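Local structure of ribokinase (Thermotoga maritima, 1VM7) at residues F168-A173 and E195-D200; L206-A211 and G231-N236. The protein probably phosphorylates ribose at O-5, using ATP and a divalent cation such as magnesium, to give ribose 5-phosphate. All blocks are in the same frame, centred on the assembly; numbering follows the deposited sequence.

Interaction 1: residues F168-A173 and E195-D200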
loop_
_atom_site.group_PDB
_atom_site.type_symbol
_atom_site.label_atom_id
_atom_site.label_comp_id
_atom_site.label_asym_id
_atom_site.label_seq_id
_atom_site.Cartn_x
_atom_site.Cartn_y
_atom_site.Cartn_z
ATOM N N PHE A 168 9.107 -11.143 26.832
ATOM C CA PHE A 168 9.665 -10.362 25.717
ATOM C C PHE A 168 9.948 -11.268 24.506
ATOM O O PHE A 168 10.726 -12.205 24.573
ATOM C CB PHE A 168 10.925 -9.626 26.165
ATOM C CG PHE A 168 11.654 -8.932 25.055
ATOM C CD1 PHE A 168 11.019 -8.013 24.259
ATOM C CD2 PHE A 168 13.002 -9.204 24.813
ATOM C CE1 PHE A 168 11.695 -7.378 23.246
ATOM C CE2 PHE A 168 13.682 -8.567 23.811
ATOM C CZ PHE A 168 13.037 -7.657 23.016
ATOM N N ASP A 169 9.243 -10.988 23.419
ATOM C CA ASP A 169 9.409 -11.673 22.159
ATOM C C ASP A 169 10.389 -10.828 21.333
ATOM O O ASP A 169 10.074 -9.708 20.883
ATOM C CB ASP A 169 8.049 -11.782 21.493
ATOM C CG ASP A 169 8.008 -12.764 20.347
ATOM O OD1 ASP A 169 8.904 -13.654 20.290
ATOM O OD2 ASP A 169 7.029 -12.647 19.532
ATOM N N PRO A 170 11.615 -11.326 21.161
ATOM C CA PRO A 170 12.645 -10.486 20.560
ATOM C C PRO A 170 12.495 -10.459 19.027
ATOM O O PRO A 170 13.373 -10.887 18.297
ATOM C CB PRO A 170 13.938 -11.159 21.027
ATOM C CG PRO A 170 13.556 -12.651 21.072
ATOM C CD PRO A 170 12.121 -12.676 21.497
ATOM N N ALA A 171 11.374 -9.919 18.556
ATOM C CA ALA A 171 10.998 -10.014 17.155
ATOM C C ALA A 171 10.660 -8.618 16.593
ATOM O O ALA A 171 9.761 -7.955 17.094
ATOM C CB ALA A 171 9.819 -10.944 17.032
ATOM N N PRO A 172 11.421 -8.126 15.606
ATOM C CA PRO A 172 12.690 -8.668 15.111
ATOM C C PRO A 172 13.778 -8.563 16.149
ATOM O O PRO A 172 13.675 -7.769 17.077
ATOM C CB PRO A 172 13.058 -7.727 13.947
ATOM C CG PRO A 172 12.305 -6.455 14.230
ATOM C CD PRO A 172 11.030 -6.913 14.859
ATOM N N ALA A 173 14.853 -9.299 15.931
ATOM C CA ALA A 173 15.928 -9.381 16.883
ATOM C C ALA A 173 16.838 -8.168 16.827
ATOM O O ALA A 173 17.648 -7.960 17.723
ATOM C CB ALA A 173 16.741 -10.616 16.644
ATOM N N GLU A 195 19.721 -17.192 17.253
ATOM C CA GLU A 195 20.974 -17.160 16.532
ATOM C C GLU A 195 21.524 -15.746 16.457
ATOM O O GLU A 195 22.691 -15.490 16.833
ATOM C CB GLU A 195 20.801 -17.697 15.110
ATOM C CG GLU A 195 20.889 -19.207 15.011
ATOM C CD GLU A 195 20.725 -19.743 13.579
ATOM O OE1 GLU A 195 21.735 -19.725 12.814
ATOM O OE2 GLU A 195 19.598 -20.205 13.246
ATOM N N ALA A 196 20.703 -14.845 15.925
ATOM C CA ALA A 196 21.087 -13.459 15.786
ATOM C C ALA A 196 21.465 -12.878 17.161
ATOM O O ALA A 196 22.527 -12.270 17.335
ATOM C CB ALA A 196 19.994 -12.669 15.177
ATOM N N LEU A 197 20.595 -13.093 18.133
ATOM C CA LEU A 197 20.822 -12.620 19.499
ATOM C C LEU A 197 22.127 -13.156 20.080
ATOM O O LEU A 197 22.871 -12.410 20.738
ATOM C CB LEU A 197 19.692 -13.040 20.435
ATOM C CG LEU A 197 18.323 -12.389 20.230
ATOM C CD1 LEU A 197 17.284 -13.033 21.144
ATOM C CD2 LEU A 197 18.405 -10.888 20.490
ATOM N N SER A 198 22.408 -14.440 19.853
ATOM C CA SER A 198 23.622 -15.036 20.426
ATOM C C SER A 198 24.895 -14.434 19.809
ATOM O O SER A 198 25.855 -14.103 20.514
ATOM C CB SER A 198 23.639 -16.559 20.268
ATOM O OG SER A 198 24.781 -17.122 20.881
ATOM N N LYS A 199 24.881 -14.317 18.488
ATOM C CA LYS A 199 25.953 -13.673 17.743
ATOM C C LYS A 199 26.159 -12.246 18.295
ATOM O O LYS A 199 27.272 -11.874 18.692
ATOM C CB LYS A 199 25.618 -13.710 16.241
ATOM C CG LYS A 199 26.569 -13.040 15.322
ATOM N N ASP A 200 25.075 -11.486 18.396
ATOM C CA ASP A 200 25.174 -10.092 18.810
ATOM C C ASP A 200 25.693 -9.940 20.232
ATOM O O ASP A 200 26.615 -9.154 20.487
ATOM C CB ASP A 200 23.842 -9.364 18.683
ATOM C CG ASP A 200 23.456 -9.137 17.242
ATOM O OD1 ASP A 200 24.349 -9.280 16.368
ATOM O OD2 ASP A 200 22.269 -8.824 16.988
#
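Just before Pro-170, whose ring meets Leu-197, two groups grip Asp-169 OD1: Lys-226 NZ through a salt bridge and Thr-188 OG1 through a hydrogen bond. Lys-226 is a predicted ATP-binding residue, so this end of the contact probably lies beside the nucleotide site. The fold is the alpha/beta fold of the PfkB carbohydrate kinases. Here the loop that leaves strand 165-168 of the large mixed sheet packs against helix 191-202. Pro-170 is the centre of an inverse gamma turn, closed by Ala-171 N donating to Asp-169 O at 2.7 Å. A cis peptide bond precedes Pro-172 as the loop runs on to Ala-173.

Leu-197 carries the contact from the helix with both of its methyl groups. Its CG lies anti to the carbonyl carbon (chi1 -69°), and CD1 continues the chain in an extended line (chi2 174°) to the proline ring. Leu-197 CD1 touches Pro-170 CG at 3.7 Å and Pro-170 CB at 3.8 Å, and the two side chains cross at about a right angle. The other methyl turns to the loop's end, where Leu-197 CD2 lies 4.2 Å from Ala-173 CB. An alanine in place of Leu-197 would lose both branches and would probably leave a gap beside the Pro-170 ring and the Ala-173 methyl. Close by, two methyls meet, Ala-173 CB to Ala-196 CB at 4.1 Å. Pro-170 CA sits over one face of the Phe-168 ring, 3.7 Å from its plane and off-centre.

Interaction 2: residues L206-A211 and G231-N236; sequences LTVEKA and GVLLVN
Leu-233, Val-208 and Glu-209 make the apolar contact, in which the start of helix 208-217 covers strand 232-236. One methyl of the leucine serves both helix residues. Leu-233 CD2 touches Val-208 CG1 at 3.7 Å and the methylene Glu-209 CG at 3.8 Å. Val-208 and Leu-233 run alongside each other in opposite senses, while Glu-209 crosses Leu-233 at about a right angle. With CG anti to the backbone N (chi1 -180°) and CD2 anti to CA, the leucine is extended and CD2 is its leading methyl. Val-208 also packs on Val-225 of the neighbouring strand 222-226 and on Ile-194 of helix 191-202.

The polar bonds belong to the helix itself, not to the join with the strand. Thr-207 is the N-cap: its OG1 accepts from Lys-210 N at 2.9 Å, with an N-H...O angle of 162°. The backbone bond from Ala-211 N to Thr-207 O is longer, at 3.2 Å. Lys-210 NZ forms a salt bridge with Glu-213 further along the helix.

This is helix-on-sheet packing of an alpha/beta fold, near the antiparallel edge of the large sheet. Its chemistry implies that the helix is seated on the strand by van der Waals contact of aliphatic groups, with the glutamate contributing its methylene to that surface.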
loop_
_atom_site.group_PDB
_atom_site.type_symbol
_atom_site.label_atom_id
_atom_site.label_comp_id
_atom_site.label_asym_id
_atom_site.label_seq_id
_atom_site.Cartn_x
_atom_site.Cartn_y
_atom_site.Cartn_z
ATOM N N LEU A 206 26.739 -21.131 19.157
ATOM C CA LEU A 206 27.060 -22.546 19.197
ATOM C C LEU A 206 25.792 -23.350 18.953
ATOM O O LEU A 206 25.613 -23.948 17.892
ATOM C CB LEU A 206 27.664 -22.928 20.554
ATOM C CG LEU A 206 28.997 -22.288 20.940
ATOM C CD1 LEU A 206 29.416 -22.771 22.336
ATOM C CD2 LEU A 206 30.095 -22.572 19.899
ATOM N N THR A 207 24.905 -23.321 19.941
ATOM C CA THR A 207 23.679 -24.081 19.921
ATOM C C THR A 207 22.614 -23.248 20.549
ATOM O O THR A 207 22.888 -22.229 21.198
ATOM C CB THR A 207 23.795 -25.378 20.763
ATOM O OG1 THR A 207 23.741 -25.058 22.159
ATOM C CG2 THR A 207 25.073 -26.108 20.468
ATOM N N VAL A 208 21.389 -23.706 20.364
ATOM C CA VAL A 208 20.242 -23.067 20.916
ATOM C C VAL A 208 20.237 -23.177 22.449
ATOM O O VAL A 208 19.934 -22.205 23.141
ATOM C CB VAL A 208 19.012 -23.668 20.277
ATOM C CG1 VAL A 208 17.802 -23.401 21.114
ATOM C CG2 VAL A 208 18.855 -23.112 18.861
ATOM N N GLU A 209 20.572 -24.352 22.962
ATOM C CA GLU A 209 20.607 -24.590 24.399
ATOM C C GLU A 209 21.662 -23.726 25.091
ATOM O O GLU A 209 21.418 -23.184 26.172
ATOM C CB GLU A 209 20.906 -26.069 24.687
ATOM C CG GLU A 209 19.874 -27.051 24.081
ATOM C CD GLU A 209 20.312 -27.608 22.734
ATOM O OE1 GLU A 209 20.388 -26.828 21.756
ATOM O OE2 GLU A 209 20.619 -28.825 22.674
ATOM N N LYS A 210 22.836 -23.605 24.464
ATOM C CA LYS A 210 23.933 -22.822 25.038
ATOM C C LYS A 210 23.625 -21.343 25.075
ATOM O O LYS A 210 24.042 -20.664 26.005
ATOM C CB LYS A 210 25.240 -23.057 24.276
ATOM C CG LYS A 210 26.476 -22.480 24.934
ATOM C CD LYS A 210 27.061 -23.437 25.994
ATOM C CE LYS A 210 26.391 -23.213 27.354
ATOM N NZ LYS A 210 27.125 -24.051 28.316
ATOM N N ALA A 211 22.923 -20.851 24.053
ATOM C CA ALA A 211 22.534 -19.445 23.975
ATOM C C ALA A 211 21.496 -19.128 25.059
ATOM O O ALA A 211 21.577 -18.098 25.761
ATOM C CB ALA A 211 21.940 -19.127 22.611
ATOM N N GLY A 231 9.306 -28.130 17.863
ATOM C CA GLY A 231 8.610 -27.891 19.088
ATOM C C GLY A 231 9.163 -26.668 19.767
ATOM O O GLY A 231 9.466 -25.681 19.123
ATOM N N VAL A 232 9.314 -26.757 21.078
ATOM C CA VAL A 232 9.725 -25.640 21.876
ATOM C C VAL A 232 10.708 -26.139 22.920
ATOM O O VAL A 232 10.618 -27.273 23.382
ATOM C CB VAL A 232 8.500 -24.994 22.538
ATOM C CG1 VAL A 232 8.931 -23.888 23.471
ATOM C CG2 VAL A 232 7.566 -24.447 21.474
ATOM N N LEU A 233 11.659 -25.283 23.267
ATOM C CA LEU A 233 12.598 -25.592 24.311
ATOM C C LEU A 233 12.380 -24.630 25.456
ATOM O O LEU A 233 12.349 -23.422 25.233
ATOM C CB LEU A 233 14.024 -25.449 23.753
ATOM C CG LEU A 233 15.174 -25.734 24.700
ATOM C CD1 LEU A 233 15.160 -27.199 25.095
ATOM C CD2 LEU A 233 16.517 -25.338 24.038
ATOM N N LEU A 234 12.209 -25.163 26.666
ATOM C CA LEU A 234 12.159 -24.343 27.874
ATOM C C LEU A 234 13.469 -24.512 28.598
ATOM O O LEU A 234 13.875 -25.625 28.856
ATOM C CB LEU A 234 11.010 -24.772 28.796
ATOM C CG LEU A 234 10.884 -24.071 30.168
ATOM C CD1 LEU A 234 10.837 -22.534 30.069
ATOM C CD2 LEU A 234 9.659 -24.583 30.931
ATOM N N VAL A 235 14.121 -23.400 28.919
ATOM C CA VAL A 235 15.383 -23.411 29.641
ATOM C C VAL A 235 15.278 -22.464 30.826
ATOM O O VAL A 235 14.978 -21.276 30.668
ATOM C CB VAL A 235 16.560 -22.956 28.733
ATOM C CG1 VAL A 235 17.900 -22.953 29.493
ATOM C CG2 VAL A 235 16.643 -23.838 27.500
ATOM N N ASN A 236 15.504 -23.005 32.014
ATOM C CA ASN A 236 15.652 -22.195 33.220
ATOM C C ASN A 236 16.683 -22.837 34.148
ATOM O O ASN A 236 17.249 -23.886 33.815
ATOM C CB ASN A 236 14.299 -22.009 33.908
ATOM C CG ASN A 236 13.410 -23.241 33.797
ATOM O OD1 ASN A 236 13.847 -24.372 34.026
ATOM N ND2 ASN A 236 12.155 -23.020 33.448
#

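How the interactions relate
Interactions 1 and 2 lie on the same side of the chain's centre, their centres 13 Å apart. They follow one another along the chain. Each sets a helix against the large mixed sheet or its loops: helix 191-202 against the loop after strand 165-168, and helix 208-217 against strand 232-236. The two helices are consecutive and touch, Ser-198 CB to Ala-211 CB at 3.9 Å, so the two contacts are joined through their helices. Both are aliphatic. Interaction 1 is nearer the chain's centre but only partly buried. Interaction 2 is buried, with an exposed glutamate at its rim. Both lie near predicted ATP-binding residues: Lys-226 beside interaction 1, Gly-231 within segment 231-236.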